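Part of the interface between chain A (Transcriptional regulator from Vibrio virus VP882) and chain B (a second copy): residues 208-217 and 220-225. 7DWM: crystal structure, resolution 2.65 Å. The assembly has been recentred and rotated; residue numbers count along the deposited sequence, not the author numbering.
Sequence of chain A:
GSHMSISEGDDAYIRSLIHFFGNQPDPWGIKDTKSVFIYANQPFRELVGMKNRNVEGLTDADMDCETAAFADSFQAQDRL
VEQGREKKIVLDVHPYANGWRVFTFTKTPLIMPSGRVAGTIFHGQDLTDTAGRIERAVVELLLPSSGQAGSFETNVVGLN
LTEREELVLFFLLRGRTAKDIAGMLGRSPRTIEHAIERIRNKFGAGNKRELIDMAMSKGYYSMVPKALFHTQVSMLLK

Chain A (208-217) KRELIDMAMS
Chain B, residues 220-225: YYSMVP

The contact is dominated by a single tyrosine: Y221(B) gives up 121 Å² of the 341 Å² buried between the stretches, and its phenol hydroxyl works in two directions at once. Y221(B) OH donates a short hydrogen bond to D213(A) OD2, 2.6 Å, and accepts a weak one from R209(A) NE, 3.3 Å, with an N-H...O angle of 147°. A phenol suits this place because its oxygen can donate and accept while its ring offers a broad apolar surface.

Chain A supplies a regular helix across 208-217, phi and psi near -63° and -43° over K208(A) to M216(A), with S217(A) at -80°/-16°, held by i to i+4 backbone bonds of 2.9 to 3.0 Å from I212(A) N to K208(A) O through S217(A) N to D213(A) O. R209(A), I212(A), D213(A) and M216(A) touch chain B, a spacing of three and four that places them along one side of the helix. Facing them, chain B runs from phi/psi -67/-24 at Y221(B) and -93/-2 at S222(B) into extended conformation, -79/135 at M223(B) and -109/127 at V224(B). The two stretches run in roughly the same direction; in register, the CA atoms of R209(A) and Y221(B) lie 7.4 Å apart.

Y221(B) points toward the helix with chi1 t (-167°) and chi2 -103°. R209(A) starts sideways, but its chain, t at chi1 through chi3 with chi4 133°, brings its end nearer. Its aliphatic part lies over one face of the tyrosine ring, R209(A) CG 3.7 Å from the Y221(B) ring centroid and 29° off the normal, so the long side chain makes a CH-pi contact as well as a polar one. D213(A), m with chi2 -30°, also leaves its backbone sideways; its short side chain suffices to bring OD2 to the hydroxyl.

I212(A), m at both chi angles, points toward chain B and is buried. I212(A) CG2 lies 3.6 Å from Y221(B) CD1 and 4.2 Å from S222(B) CB, and I212(A) CD1 lies 3.7 Å from that CB. S222(B), chi1 p, is small, and its CA lies 6.4 Å from the CA of I212(A).

One turn on, M216(A) (m, m, t) reaches toward chain B with its flexible thioether. M216(A) CE lies 3.3 Å from the backbone O of S222(B) and 4.3 Å from CG1 of V224(B), whose m side chain points toward the helix and packs its apolar CG1 against that apolar methyl. M223(B), between S222(B) and V224(B), points away, as the alternation of an extended chain allows.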

# COMPACT_ATOMS: atom_id res chain seq x y z
N LYS A 208 7.86 -28.35 -11.99
CA LYS A 208 7.56 -27.30 -11.01
C LYS A 208 8.01 -25.94 -11.51
O LYS A 208 7.33 -24.93 -11.28
CB LYS A 208 8.20 -27.63 -9.67
CG LYS A 208 7.38 -28.57 -8.81
CD LYS A 208 8.19 -29.09 -7.65
CE LYS A 208 7.57 -30.35 -7.06
NZ LYS A 208 8.19 -30.71 -5.76
N ARG A 209 9.17 -25.88 -12.18
CA ARG A 209 9.69 -24.58 -12.60
C ARG A 209 8.85 -23.99 -13.72
O ARG A 209 8.56 -22.79 -13.73
CB ARG A 209 11.15 -24.75 -13.04
CG ARG A 209 11.76 -23.54 -13.71
CD ARG A 209 12.90 -23.93 -14.63
NE ARG A 209 13.84 -22.83 -14.83
CZ ARG A 209 15.16 -22.96 -14.74
NH1 ARG A 209 15.94 -21.90 -14.94
NH2 ARG A 209 15.70 -24.14 -14.46
N GLU A 210 8.40 -24.84 -14.65
CA GLU A 210 7.46 -24.39 -15.66
C GLU A 210 6.14 -23.97 -15.03
O GLU A 210 5.48 -23.04 -15.51
CB GLU A 210 7.24 -25.47 -16.71
CG GLU A 210 6.83 -24.94 -18.07
CD GLU A 210 6.67 -26.03 -19.11
OE1 GLU A 210 6.81 -27.21 -18.74
OE2 GLU A 210 6.42 -25.71 -20.29
N LEU A 211 5.72 -24.66 -13.96
CA LEU A 211 4.51 -24.27 -13.25
C LEU A 211 4.65 -22.87 -12.66
O LEU A 211 3.74 -22.04 -12.77
CB LEU A 211 4.19 -25.28 -12.15
CG LEU A 211 3.14 -24.83 -11.13
CD1 LEU A 211 1.80 -24.55 -11.80
CD2 LEU A 211 2.97 -25.86 -10.01
N ILE A 212 5.78 -22.60 -11.99
CA ILE A 212 6.02 -21.27 -11.43
C ILE A 212 5.97 -20.22 -12.53
O ILE A 212 5.33 -19.17 -12.39
CB ILE A 212 7.35 -21.24 -10.67
CG1 ILE A 212 7.25 -22.06 -9.38
CG2 ILE A 212 7.76 -19.80 -10.37
CD1 ILE A 212 6.51 -21.35 -8.27
N ASP A 213 6.64 -20.49 -13.66
CA ASP A 213 6.68 -19.51 -14.74
C ASP A 213 5.29 -19.26 -15.31
O ASP A 213 4.87 -18.10 -15.48
CB ASP A 213 7.64 -19.99 -15.84
CG ASP A 213 9.09 -19.79 -15.46
OD1 ASP A 213 9.40 -18.85 -14.70
OD2 ASP A 213 9.93 -20.59 -15.93
N MET A 214 4.55 -20.33 -15.60
CA MET A 214 3.20 -20.20 -16.15
C MET A 214 2.29 -19.44 -15.19
O MET A 214 1.56 -18.53 -15.60
CB MET A 214 2.63 -21.59 -16.45
CG MET A 214 3.04 -22.16 -17.79
SD MET A 214 2.37 -23.81 -18.04
CE MET A 214 3.42 -24.42 -19.35
N ALA A 215 2.31 -19.81 -13.91
CA ALA A 215 1.44 -19.15 -12.94
C ALA A 215 1.79 -17.68 -12.77
O ALA A 215 0.90 -16.83 -12.68
CB ALA A 215 1.51 -19.87 -11.59
N MET A 216 3.08 -17.35 -12.73
CA MET A 216 3.48 -15.95 -12.60
C MET A 216 3.07 -15.15 -13.83
O MET A 216 2.69 -13.98 -13.72
CB MET A 216 4.98 -15.84 -12.34
CG MET A 216 5.40 -16.31 -10.96
SD MET A 216 4.68 -15.35 -9.62
CE MET A 216 5.68 -15.92 -8.24
N SER A 217 3.14 -15.76 -15.01
CA SER A 217 2.79 -15.03 -16.22
C SER A 217 1.29 -14.93 -16.44
O SER A 217 0.85 -14.08 -17.24
CB SER A 217 3.44 -15.69 -17.45
OG SER A 217 2.52 -16.52 -18.12
N TYR B 220 13.57 -20.28 -4.06
CA TYR B 220 13.98 -18.97 -4.55
C TYR B 220 13.67 -18.76 -6.02
O TYR B 220 13.82 -17.63 -6.51
CB TYR B 220 15.47 -18.75 -4.30
CG TYR B 220 15.77 -18.32 -2.89
CD1 TYR B 220 15.80 -16.98 -2.54
CD2 TYR B 220 15.99 -19.27 -1.89
CE1 TYR B 220 16.06 -16.58 -1.23
CE2 TYR B 220 16.25 -18.88 -0.59
CZ TYR B 220 16.29 -17.55 -0.27
OH TYR B 220 16.54 -17.17 1.03
N TYR B 221 13.24 -19.79 -6.74
CA TYR B 221 12.80 -19.58 -8.11
C TYR B 221 11.53 -18.76 -8.19
O TYR B 221 11.27 -18.13 -9.23
CB TYR B 221 12.58 -20.91 -8.84
CG TYR B 221 12.43 -20.72 -10.33
CD1 TYR B 221 11.18 -20.78 -10.93
CD2 TYR B 221 13.53 -20.45 -11.13
CE1 TYR B 221 11.03 -20.59 -12.29
CE2 TYR B 221 13.39 -20.27 -12.49
CZ TYR B 221 12.14 -20.34 -13.06
OH TYR B 221 12.01 -20.15 -14.41
N SER B 222 10.71 -18.75 -7.14
CA SER B 222 9.45 -18.03 -7.17
C SER B 222 9.55 -16.60 -6.63
O SER B 222 8.55 -15.89 -6.64
CB SER B 222 8.40 -18.79 -6.36
OG SER B 222 8.54 -18.52 -4.98
N MET B 223 10.72 -16.17 -6.18
CA MET B 223 10.86 -14.78 -5.76
C MET B 223 11.02 -13.90 -7.00
O MET B 223 11.75 -14.24 -7.93
CB MET B 223 12.05 -14.60 -4.81
CG MET B 223 13.41 -14.76 -5.44
SD MET B 223 14.63 -13.61 -4.79
CE MET B 223 14.75 -12.50 -6.19
N VAL B 224 10.29 -12.80 -7.02
CA VAL B 224 10.46 -11.77 -8.06
C VAL B 224 11.13 -10.57 -7.38
O VAL B 224 10.71 -10.12 -6.35
CB VAL B 224 9.12 -11.38 -8.71
CG1 VAL B 224 8.29 -12.64 -8.99
CG2 VAL B 224 8.30 -10.40 -7.88
N PRO B 225 12.27 -10.10 -7.96
CA PRO B 225 12.94 -8.95 -7.33
C PRO B 225 12.13 -7.68 -7.51
O PRO B 225 11.60 -7.41 -8.59
CB PRO B 225 14.28 -8.87 -8.09
CG PRO B 225 14.34 -10.10 -8.95
CD PRO B 225 12.93 -10.54 -9.17